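Local coordinates for protein endonuclease and methylase LlaGI (Lactococcus lactis, PDB 5FFJ) that recognises a specific DNA sequence as a Type ISP restriction-modification enzyme, joining a helicase-like ATPase to a DNA methyltransferase, here in a form lacking its nuclease, at residues N632-M638 with L783-Y787; I614-F619 with K687-T691. One frame throughout, in Å; residues are numbered along the deposited sequence.

In the fold
Both interactions join helices of the coupler region to helices of the N-6 DNA methylase region, and both are buried, on the same side of the chain's centre. Interaction 1 pairs helix 633-646 with helix 783-797. Interaction 2 pairs helix 602-623 with helix 676-692. The elements differ, yet the two contacts touch: Tyr787 CD2 lies 3.5 Å from Phe619 CE2, and Leu784 CD2 lies 3.5 Å from Phe689 CD1. Their centres are 13 Å apart. Chemistry separates them. Interaction 1 adds a side-chain hydrogen bond and a capped helix start to its apolar contacts. Interaction 2 is apolar, with two phenylalanines of the methylase region that remain partly exposed.

Interaction 1 (N632-M638 with L783-Y787); sequences NPVSQAM and LLSYY
This is a buried helix-to-helix contact between the coupler and methylase regions, mostly apolar with one polar link. The start of helix 633-646 faces the start of helix 783-797. The axes of the two short helical segments approach to 11.6 Å, with N-to-C directions 133° apart, so large side chains must span the gap. The nearest CA pairs are Val634 with Leu783 and Ser635 with Tyr787, both 8.7 Å. Asn632 is the N-cap, extended at phi/psi -67/143 with chi1 t. Asn632 OD1 accepts a very short 2.5 Å bond from Ser635 N. Asn632 ND2 donates to Tyr786 OH at 3.1 Å. One side chain thus caps its own helix and ties it to the other. Val634, chi1 t, packs against three residues of 783-787. Val634 CG1 is 3.9 Å from Leu783 CD1 and 3.6 Å from Tyr787 OH, and Val634 CG2 is 3.8 Å from Tyr786 CE1. Tyr786 is t and Tyr787 is m, which spreads the two rings. One turn on, Met638 (chi1 m, chi2 m) brings CE to 4.1 Å from Leu783 CD2. Helix 602-623 adjoins both segments: His612 ND1 hydrogen-bonds Tyr787 OH, Met608 touches Leu783, and Met638 touches Leu609 and His612. Helix 834-841 covers Pro633 and Val634, while Tyr786 also rests on Ile813 and Leu815 of strand 813-815, an outermost strand of the mixed methylase sheet.

Interaction 2 (I614-F619 with K687-T691); sequences ITKPIF and KFFKT
Ile614 opens the contact on helix 602-623, facing helix 676-692. The two short segments run nearly antiparallel, at 164° (signed crossing angle -164°), with axes 12.8 Å apart at closest approach. Ile614 CG2 meets the edge of the Phe688 ring, 3.9 Å from Phe688 CZ. The nearest CA atoms are those of Thr615 and Phe689, 9.3 Å apart. Thr615 has chi1 p, and Thr615 CG2 lies 3.5 Å from Phe689 CE1, while Thr615 OG1 hydrogen-bonds to Gln611 O one turn earlier in the same helix. Pro617 has no amide hydrogen, and the helix kinks where N of Pro617 and Ile618 lack bonds to the preceding turn. Ile618, chi1 m and chi2 t, reaches straight across: Ile618 CD1 is 3.2 Å from Phe688 CE2, a tight contact. At Phe619 a backbone hydrogen bond, Phe619 N to Thr615 O at 2.9 Å, restores the helical pattern. Phe619, chi1 m, places CZ 4.4 Å from Phe689 CZ. On the partner helix a wider pi-type turn covers 687-689. Phe688 is t and Phe689 is m, so the neighbouring rings diverge, Phe688 to Ile614 and Ile618, Phe689 to Thr615 and Phe619. Val559 of helix 558-574 also touches Phe688, and Leu784 touches Phe689. This near-antiparallel, aromatic-bridged helix pair joins coupler helix 602-623 to methylase-region helix 676-692 in the helical layer between the two regions.

Interaction 1 (N632-M638 with L783-Y787)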
ATOM      1  N   ASN A 632     -30.703   2.764  -7.057  1.00118.79           N
ATOM      2  CA  ASN A 632     -29.534   2.085  -7.621  1.00106.84           C
ATOM      3  C   ASN A 632     -29.726   0.571  -7.761  1.00104.23           C
ATOM      4  O   ASN A 632     -30.358  -0.054  -6.909  1.00101.46           O
ATOM      5  CB  ASN A 632     -28.301   2.368  -6.755  1.00107.98           C
ATOM      6  CG  ASN A 632     -27.072   1.615  -7.227  1.00103.88           C
ATOM      7  OD1 ASN A 632     -26.838   0.475  -6.831  1.00100.04           O
ATOM      8  ND2 ASN A 632     -26.280   2.251  -8.079  1.00 97.30           N
ATOM      9  N   PRO A 633     -29.180  -0.023  -8.840  1.00104.18           N
ATOM     10  CA  PRO A 633     -29.269  -1.473  -9.036  1.00 98.84           C
ATOM     11  C   PRO A 633     -28.417  -2.277  -8.058  1.00105.58           C
ATOM     12  O   PRO A 633     -28.897  -3.265  -7.503  1.00105.64           O
ATOM     13  CB  PRO A 633     -28.757  -1.657 -10.465  1.00 94.79           C
ATOM     14  CG  PRO A 633     -27.853  -0.519 -10.679  1.00103.89           C
ATOM     15  CD  PRO A 633     -28.533   0.624  -9.997  1.00 85.41           C
ATOM     16  N   VAL A 634     -27.165  -1.870  -7.866  1.00108.20           N
ATOM     17  CA  VAL A 634     -26.266  -2.576  -6.959  1.00113.00           C
ATOM     18  C   VAL A 634     -26.794  -2.497  -5.532  1.00109.41           C
ATOM     19  O   VAL A 634     -26.823  -3.499  -4.818  1.00101.70           O
ATOM     20  CB  VAL A 634     -24.838  -2.003  -7.011  1.00113.36           C
ATOM     21  CG1 VAL A 634     -23.934  -2.733  -6.021  1.00114.07           C
ATOM     22  CG2 VAL A 634     -24.278  -2.103  -8.424  1.00104.91           C
ATOM     23  N   SER A 635     -27.201  -1.299  -5.125  1.00104.49           N
ATOM     24  CA  SER A 635     -27.852  -1.106  -3.839  1.00107.31           C
ATOM     25  C   SER A 635     -29.015  -2.070  -3.709  1.00109.07           C
ATOM     26  O   SER A 635     -29.043  -2.886  -2.796  1.00107.63           O
ATOM     27  CB  SER A 635     -28.345   0.329  -3.687  1.00112.81           C
ATOM     28  OG  SER A 635     -27.269   1.247  -3.724  1.00109.56           O
ATOM     29  N   GLN A 636     -29.962  -1.974  -4.637  1.00107.71           N
ATOM     30  CA  GLN A 636     -31.107  -2.876  -4.675  1.00109.03           C
ATOM     31  C   GLN A 636     -30.657  -4.335  -4.667  1.00105.89           C
ATOM     32  O   GLN A 636     -31.214  -5.156  -3.941  1.00108.77           O
ATOM     33  CB  GLN A 636     -31.964  -2.598  -5.912  1.00100.47           C
ATOM     34  N   ALA A 637     -29.644  -4.647  -5.469  1.00105.72           N
ATOM     35  CA  ALA A 637     -29.105  -6.002  -5.531  1.00108.97           C
ATOM     36  C   ALA A 637     -28.522  -6.408  -4.183  1.00107.95           C
ATOM     37  O   ALA A 637     -28.621  -7.568  -3.780  1.00104.99           O
ATOM     38  CB  ALA A 637     -28.049  -6.108  -6.618  1.00 99.12           C
ATOM     39  N   MET A 638     -27.914  -5.449  -3.496  1.00101.74           N
ATOM     40  CA  MET A 638     -27.395  -5.682  -2.156  1.00100.89           C
ATOM     41  C   MET A 638     -28.531  -5.624  -1.133  1.00108.87           C
ATOM     42  O   MET A 638     -28.588  -6.433  -0.213  1.00100.18           O
ATOM     43  CB  MET A 638     -26.317  -4.656  -1.807  1.00103.05           C
ATOM     44  CG  MET A 638     -25.025  -4.782  -2.607  1.00100.00           C
ATOM     45  SD  MET A 638     -24.095  -6.279  -2.223  1.00107.90           S
ATOM     46  CE  MET A 638     -22.424  -5.731  -2.569  1.00113.19           C
ATOM     47  N   LEU A 783     -16.670  -1.618  -4.986  1.00 82.14           N
ATOM     48  CA  LEU A 783     -18.004  -1.239  -4.529  1.00 81.47           C
ATOM     49  C   LEU A 783     -18.081   0.228  -4.115  1.00 84.54           C
ATOM     50  O   LEU A 783     -18.875   0.995  -4.660  1.00 83.93           O
ATOM     51  CB  LEU A 783     -18.424  -2.127  -3.356  1.00 82.35           C
ATOM     52  CG  LEU A 783     -19.785  -1.833  -2.723  1.00 87.68           C
ATOM     53  CD1 LEU A 783     -20.911  -2.096  -3.709  1.00 92.43           C
ATOM     54  CD2 LEU A 783     -19.965  -2.668  -1.468  1.00 99.30           C
ATOM     55  N   LEU A 784     -17.260   0.612  -3.143  1.00 85.29           N
ATOM     56  CA  LEU A 784     -17.299   1.965  -2.595  1.00 81.98           C
ATOM     57  C   LEU A 784     -16.901   3.021  -3.618  1.00 83.37           C
ATOM     58  O   LEU A 784     -17.362   4.160  -3.552  1.00 87.12           O
ATOM     59  CB  LEU A 784     -16.388   2.063  -1.372  1.00 95.94           C
ATOM     60  CG  LEU A 784     -17.065   1.763  -0.033  1.00 99.18           C
ATOM     61  CD1 LEU A 784     -17.790   0.428  -0.064  1.00 96.70           C
ATOM     62  CD2 LEU A 784     -16.041   1.789   1.089  1.00103.31           C
ATOM     63  N   SER A 785     -16.042   2.646  -4.558  1.00 78.46           N
ATOM     64  CA  SER A 785     -15.623   3.566  -5.605  1.00 84.66           C
ATOM     65  C   SER A 785     -16.750   3.758  -6.615  1.00 89.85           C
ATOM     66  O   SER A 785     -16.887   4.827  -7.209  1.00 82.03           O
ATOM     67  CB  SER A 785     -14.363   3.055  -6.301  1.00 90.61           C
ATOM     68  OG  SER A 785     -13.308   2.881  -5.371  1.00 87.53           O
ATOM     69  N   TYR A 786     -17.559   2.718  -6.800  1.00 84.93           N
ATOM     70  CA  TYR A 786     -18.697   2.784  -7.711  1.00 84.26           C
ATOM     71  C   TYR A 786     -19.768   3.739  -7.187  1.00 86.51           C
ATOM     72  O   TYR A 786     -20.194   4.652  -7.895  1.00 76.66           O
ATOM     73  CB  TYR A 786     -19.291   1.389  -7.928  1.00 86.39           C
ATOM     74  CG  TYR A 786     -20.659   1.391  -8.576  1.00102.52           C
ATOM     75  CD1 TYR A 786     -21.813   1.518  -7.812  1.00105.18           C
ATOM     76  CD2 TYR A 786     -20.799   1.258  -9.951  1.00104.44           C
ATOM     77  CE1 TYR A 786     -23.062   1.522  -8.396  1.00103.67           C
ATOM     78  CE2 TYR A 786     -22.049   1.256 -10.544  1.00104.58           C
ATOM     79  CZ  TYR A 786     -23.176   1.391  -9.763  1.00106.63           C
ATOM     80  OH  TYR A 786     -24.417   1.390 -10.354  1.00112.57           O
ATOM     81  N   TYR A 787     -20.205   3.509  -5.949  1.00 83.70           N
ATOM     82  CA  TYR A 787     -21.211   4.354  -5.304  1.00 82.19           C
ATOM     83  C   TYR A 787     -20.822   5.826  -5.358  1.00 82.46           C
ATOM     84  O   TYR A 787     -21.563   6.661  -5.880  1.00 94.19           O
ATOM     85  CB  TYR A 787     -21.404   3.945  -3.840  1.00 81.12           C
ATOM     86  CG  TYR A 787     -22.128   2.634  -3.611  1.00 80.61           C
ATOM     87  CD1 TYR A 787     -22.989   2.105  -4.563  1.00 82.45           C
ATOM     88  CD2 TYR A 787     -21.956   1.930  -2.425  1.00 79.36           C
ATOM     89  CE1 TYR A 787     -23.652   0.911  -4.343  1.00 94.33           C
ATOM     90  CE2 TYR A 787     -22.612   0.737  -2.197  1.00 84.46           C
ATOM     91  CZ  TYR A 787     -23.458   0.232  -3.158  1.00 92.42           C
ATOM     92  OH  TYR A 787     -24.113  -0.958  -2.929  1.00 93.48           O
TER

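Interaction 2 (I614-F619 with K687-T691)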
ATOM      1  N   ILE A 614     -22.823  -1.001   6.051  1.00102.01           N
ATOM      2  CA  ILE A 614     -22.327   0.109   6.859  1.00102.45           C
ATOM      3  C   ILE A 614     -22.661   1.459   6.236  1.00 99.95           C
ATOM      4  O   ILE A 614     -23.077   2.385   6.930  1.00100.66           O
ATOM      5  CB  ILE A 614     -20.793   0.047   7.054  1.00105.66           C
ATOM      6  CG1 ILE A 614     -20.331  -1.367   7.421  1.00106.57           C
ATOM      7  CG2 ILE A 614     -20.353   1.044   8.118  1.00111.66           C
ATOM      8  CD1 ILE A 614     -21.192  -2.069   8.444  1.00 99.71           C
ATOM      9  N   THR A 615     -22.468   1.563   4.927  1.00 99.65           N
ATOM     10  CA  THR A 615     -22.543   2.847   4.244  1.00 97.11           C
ATOM     11  C   THR A 615     -23.953   3.185   3.762  1.00102.91           C
ATOM     12  O   THR A 615     -24.235   4.337   3.435  1.00106.91           O
ATOM     13  CB  THR A 615     -21.583   2.875   3.044  1.00100.67           C
ATOM     14  OG1 THR A 615     -21.921   1.826   2.129  1.00109.84           O
ATOM     15  CG2 THR A 615     -20.149   2.687   3.516  1.00103.04           C
ATOM     16  N   LYS A 616     -24.833   2.188   3.721  1.00103.06           N
ATOM     17  CA  LYS A 616     -26.213   2.403   3.290  1.00110.57           C
ATOM     18  C   LYS A 616     -26.890   3.534   4.076  1.00111.12           C
ATOM     19  O   LYS A 616     -27.398   4.481   3.475  1.00107.88           O
ATOM     20  CB  LYS A 616     -27.022   1.111   3.427  1.00 94.47           C
ATOM     21  N   PRO A 617     -26.898   3.445   5.420  1.00108.15           N
ATOM     22  CA  PRO A 617     -27.445   4.541   6.232  1.00103.98           C
ATOM     23  C   PRO A 617     -26.763   5.891   5.991  1.00107.78           C
ATOM     24  O   PRO A 617     -27.428   6.924   6.084  1.00109.88           O
ATOM     25  CB  PRO A 617     -27.208   4.071   7.674  1.00104.48           C
ATOM     26  CG  PRO A 617     -26.265   2.931   7.578  1.00 99.01           C
ATOM     27  CD  PRO A 617     -26.493   2.304   6.257  1.00 98.27           C
ATOM     28  N   ILE A 618     -25.465   5.886   5.695  1.00111.29           N
ATOM     29  CA  ILE A 618     -24.754   7.122   5.373  1.00106.60           C
ATOM     30  C   ILE A 618     -25.312   7.735   4.095  1.00102.82           C
ATOM     31  O   ILE A 618     -25.545   8.941   4.023  1.00104.89           O
ATOM     32  CB  ILE A 618     -23.233   6.885   5.208  1.00 95.13           C
ATOM     33  CG1 ILE A 618     -22.659   6.304   6.504  1.00 97.08           C
ATOM     34  CG2 ILE A 618     -22.520   8.187   4.800  1.00 93.08           C
ATOM     35  CD1 ILE A 618     -21.148   6.293   6.583  1.00 90.07           C
ATOM     36  N   PHE A 619     -25.526   6.894   3.090  1.00 99.31           N
ATOM     37  CA  PHE A 619     -26.041   7.347   1.803  1.00109.99           C
ATOM     38  C   PHE A 619     -27.483   7.829   1.933  1.00111.28           C
ATOM     39  O   PHE A 619     -27.868   8.839   1.341  1.00102.49           O
ATOM     40  CB  PHE A 619     -25.940   6.222   0.770  1.00111.37           C
ATOM     41  CG  PHE A 619     -24.530   5.772   0.499  1.00106.95           C
ATOM     42  CD1 PHE A 619     -23.509   6.696   0.350  1.00100.91           C
ATOM     43  CD2 PHE A 619     -24.225   4.424   0.400  1.00101.24           C
ATOM     44  CE1 PHE A 619     -22.214   6.288   0.102  1.00 92.32           C
ATOM     45  CE2 PHE A 619     -22.928   4.009   0.155  1.00 96.37           C
ATOM     46  CZ  PHE A 619     -21.921   4.942   0.007  1.00 93.26           C
ATOM     47  N   LYS A 687     -12.322  11.401   5.960  1.00118.99           N
ATOM     48  CA  LYS A 687     -12.480  11.104   7.379  1.00115.99           C
ATOM     49  C   LYS A 687     -12.821   9.634   7.596  1.00117.43           C
ATOM     50  O   LYS A 687     -12.048   8.890   8.203  1.00109.89           O
ATOM     51  CB  LYS A 687     -13.568  11.987   7.993  1.00105.37           C
ATOM     52  N   PHE A 688     -13.977   9.220   7.084  1.00112.89           N
ATOM     53  CA  PHE A 688     -14.494   7.873   7.328  1.00112.54           C
ATOM     54  C   PHE A 688     -13.811   6.822   6.451  1.00115.86           C
ATOM     55  O   PHE A 688     -13.050   5.989   6.945  1.00108.44           O
ATOM     56  CB  PHE A 688     -16.014   7.835   7.092  1.00110.27           C
ATOM     57  CG  PHE A 688     -16.660   6.510   7.443  1.00120.67           C
ATOM     58  CD1 PHE A 688     -16.178   5.741   8.492  1.00131.08           C
ATOM     59  CD2 PHE A 688     -17.743   6.032   6.717  1.00118.00           C
ATOM     60  CE1 PHE A 688     -16.766   4.524   8.814  1.00129.66           C
ATOM     61  CE2 PHE A 688     -18.333   4.813   7.036  1.00113.30           C
ATOM     62  CZ  PHE A 688     -17.842   4.062   8.085  1.00126.58           C
ATOM     63  N   PHE A 689     -14.076   6.883   5.148  1.00118.34           N
ATOM     64  CA  PHE A 689     -13.714   5.815   4.212  1.00113.69           C
ATOM     65  C   PHE A 689     -12.217   5.495   4.160  1.00118.26           C
ATOM     66  O   PHE A 689     -11.830   4.328   4.075  1.00121.21           O
ATOM     67  CB  PHE A 689     -14.205   6.184   2.810  1.00105.48           C
ATOM     68  CG  PHE A 689     -15.705   6.187   2.678  1.00111.69           C
ATOM     69  CD1 PHE A 689     -16.390   5.006   2.448  1.00115.32           C
ATOM     70  CD2 PHE A 689     -16.430   7.362   2.794  1.00112.29           C
ATOM     71  CE1 PHE A 689     -17.765   4.995   2.330  1.00104.12           C
ATOM     72  CE2 PHE A 689     -17.810   7.358   2.675  1.00102.25           C
ATOM     73  CZ  PHE A 689     -18.476   6.172   2.442  1.00 96.35           C
ATOM     74  N   LYS A 690     -11.387   6.532   4.209  1.00114.45           N
ATOM     75  CA  LYS A 690      -9.934   6.369   4.186  1.00122.79           C
ATOM     76  C   LYS A 690      -9.475   5.489   5.344  1.00124.65           C
ATOM     77  O   LYS A 690      -8.724   4.528   5.159  1.00124.28           O
ATOM     78  CB  LYS A 690      -9.244   7.733   4.260  1.00116.43           C
ATOM     79  N   THR A 691      -9.948   5.830   6.537  1.00121.37           N
ATOM     80  CA  THR A 691      -9.621   5.097   7.756  1.00114.81           C
ATOM     81  C   THR A 691     -10.356   3.761   7.854  1.00112.31           C
ATOM     82  O   THR A 691      -9.769   2.741   8.214  1.00110.96           O
ATOM     83  CB  THR A 691      -9.976   5.924   9.023  1.00120.14           C
ATOM     84  OG1 THR A 691      -9.213   7.134   9.054  1.00123.03           O
ATOM     85  CG2 THR A 691      -9.703   5.121  10.293  1.00119.83           C
TER